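Local coordinates for putative phosphonate binding protein for ABC transporter (Prochlorococcus marinus str. MIT 9301, PDB 5LQ5) that binds inorganic phosphite strongly, and methylphosphonate and phosphate only very weakly, probably as the solute-binding component of an ABC transporter, at residues 25-30 / 36-41. Numbering follows the deposited sequence.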
# COMPACT_ATOMS: atom_id res chain seq x y z
N LEU A 25 -12.68 12.44 0.04
CA LEU A 25 -14.01 11.99 -0.46
C LEU A 25 -14.59 10.86 0.41
O LEU A 25 -15.76 10.84 0.79
CB LEU A 25 -13.93 11.51 -1.90
CG LEU A 25 -13.82 12.58 -2.98
CD1 LEU A 25 -13.59 11.91 -4.32
CD2 LEU A 25 -15.08 13.45 -3.02
N PHE A 26 -13.71 9.93 0.78
CA PHE A 26 -14.05 8.82 1.69
C PHE A 26 -14.57 9.35 3.03
O PHE A 26 -15.63 8.93 3.52
CB PHE A 26 -12.79 7.97 1.92
CG PHE A 26 -13.00 6.77 2.82
CD1 PHE A 26 -13.56 5.60 2.33
CD2 PHE A 26 -12.62 6.83 4.15
CE1 PHE A 26 -13.75 4.50 3.17
CE2 PHE A 26 -12.82 5.75 4.99
CZ PHE A 26 -13.37 4.58 4.50
N SER A 27 -13.83 10.28 3.60
CA SER A 27 -14.17 10.87 4.90
C SER A 27 -15.53 11.56 4.88
O SER A 27 -16.31 11.43 5.81
CB SER A 27 -13.08 11.83 5.37
OG SER A 27 -11.88 11.10 5.63
N LYS A 28 -15.81 12.25 3.80
CA LYS A 28 -17.09 12.98 3.69
C LYS A 28 -18.28 12.02 3.63
O LYS A 28 -19.32 12.26 4.24
CB LYS A 28 -17.09 13.95 2.49
CG LYS A 28 -16.39 15.27 2.81
CD LYS A 28 -16.31 16.17 1.58
CE LYS A 28 -15.35 17.35 1.80
NZ LYS A 28 -16.03 18.57 2.30
N GLU A 29 -18.12 10.91 2.94
CA GLU A 29 -19.16 9.88 2.84
C GLU A 29 -19.36 9.19 4.21
O GLU A 29 -20.48 8.99 4.65
CB GLU A 29 -18.86 8.85 1.75
CG GLU A 29 -19.96 7.79 1.53
CD GLU A 29 -21.32 8.40 1.18
OE1 GLU A 29 -21.38 9.51 0.58
OE2 GLU A 29 -22.35 7.75 1.50
N LEU A 30 -18.28 8.80 4.86
CA LEU A 30 -18.40 8.25 6.23
C LEU A 30 -19.12 9.20 7.18
O LEU A 30 -19.98 8.79 7.96
CB LEU A 30 -17.01 7.91 6.81
CG LEU A 30 -16.67 6.43 6.79
CD1 LEU A 30 -16.70 5.86 5.38
CD2 LEU A 30 -15.30 6.27 7.43
N VAL A 36 -21.09 11.69 12.29
CA VAL A 36 -20.02 12.19 13.16
C VAL A 36 -19.03 12.94 12.25
O VAL A 36 -19.02 12.74 11.03
CB VAL A 36 -19.29 11.08 13.96
CG1 VAL A 36 -20.25 10.32 14.88
CG2 VAL A 36 -18.57 10.12 13.02
N GLU A 37 -18.22 13.80 12.87
CA GLU A 37 -17.12 14.50 12.20
C GLU A 37 -16.03 13.50 11.83
O GLU A 37 -15.62 12.70 12.68
CB GLU A 37 -16.51 15.61 13.05
CG GLU A 37 -16.96 17.01 12.66
CD GLU A 37 -16.05 18.08 13.21
OE1 GLU A 37 -15.89 18.13 14.45
OE2 GLU A 37 -15.49 18.87 12.42
N VAL A 38 -15.62 13.55 10.57
CA VAL A 38 -14.53 12.71 10.04
C VAL A 38 -13.53 13.61 9.30
O VAL A 38 -13.91 14.48 8.51
CB VAL A 38 -15.07 11.62 9.08
CG1 VAL A 38 -13.95 10.64 8.74
CG2 VAL A 38 -16.23 10.83 9.71
N LYS A 39 -12.24 13.38 9.53
CA LYS A 39 -11.18 14.22 8.97
C LYS A 39 -10.00 13.33 8.54
O LYS A 39 -9.54 12.51 9.31
CB LYS A 39 -10.72 15.21 10.05
CG LYS A 39 -9.60 16.18 9.68
CD LYS A 39 -10.10 17.37 8.88
CE LYS A 39 -9.02 18.43 8.80
NZ LYS A 39 -8.96 19.03 7.44
N TYR A 40 -9.56 13.49 7.29
CA TYR A 40 -8.32 12.84 6.80
C TYR A 40 -7.11 13.65 7.28
O TYR A 40 -7.03 14.87 7.07
CB TYR A 40 -8.31 12.68 5.28
CG TYR A 40 -6.96 12.33 4.68
CD1 TYR A 40 -6.23 11.21 5.13
CD2 TYR A 40 -6.43 13.08 3.61
CE1 TYR A 40 -5.01 10.90 4.57
CE2 TYR A 40 -5.21 12.76 3.05
CZ TYR A 40 -4.50 11.65 3.55
OH TYR A 40 -3.27 11.32 3.02
N ILE A 41 -6.17 12.97 7.91
CA ILE A 41 -4.95 13.57 8.48
C ILE A 41 -3.73 12.96 7.76
O ILE A 41 -3.32 11.86 8.12
CB ILE A 41 -4.83 13.28 9.99
CG1 ILE A 41 -6.11 13.62 10.76
CG2 ILE A 41 -3.61 13.96 10.59
CD1 ILE A 41 -6.56 15.05 10.66
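Ser-27 and Val-38 meet where helix 16-34 packs back against strand 37-40, the second half of the beta-alpha-beta unit that starts with strand 5-10 in this periplasmic binding protein fold. The two segments run nearly antiparallel, at 172°, with their axes 7.3 Å apart at closest approach. The two branches of Val-38 straddle the Ser-27 carbonyl oxygen. CG1, anti to the backbone N (chi1 -171°), lies 3.7 Å from Ser-27 CB, while CG2, on the side of the next turn, also touches Leu-30 CB at 4.2 Å. Ser-27 O faces the fork of the valine, 3.5 Å from the branch carbon Val-38 CB. The CA atoms of Ser-27 and Val-38 are 5.5 Å apart, a close approach consistent with the small serine side chain. No hydrogen bond crosses the interface: Ser-27 OG turns beside its own backbone N (chi1 -66°) and bonds to Phe-23 O one turn earlier. Val-8 of the neighbouring strand 5-10 touches both Ser-27 and Val-38. Further along the strand, Tyr-40 directs its ring away to meet Phe-23, and its hydroxyl bonds Gln-16 NE2; its backbone N and its CB lie 3.7 and 3.9 Å from Ser-27 OG.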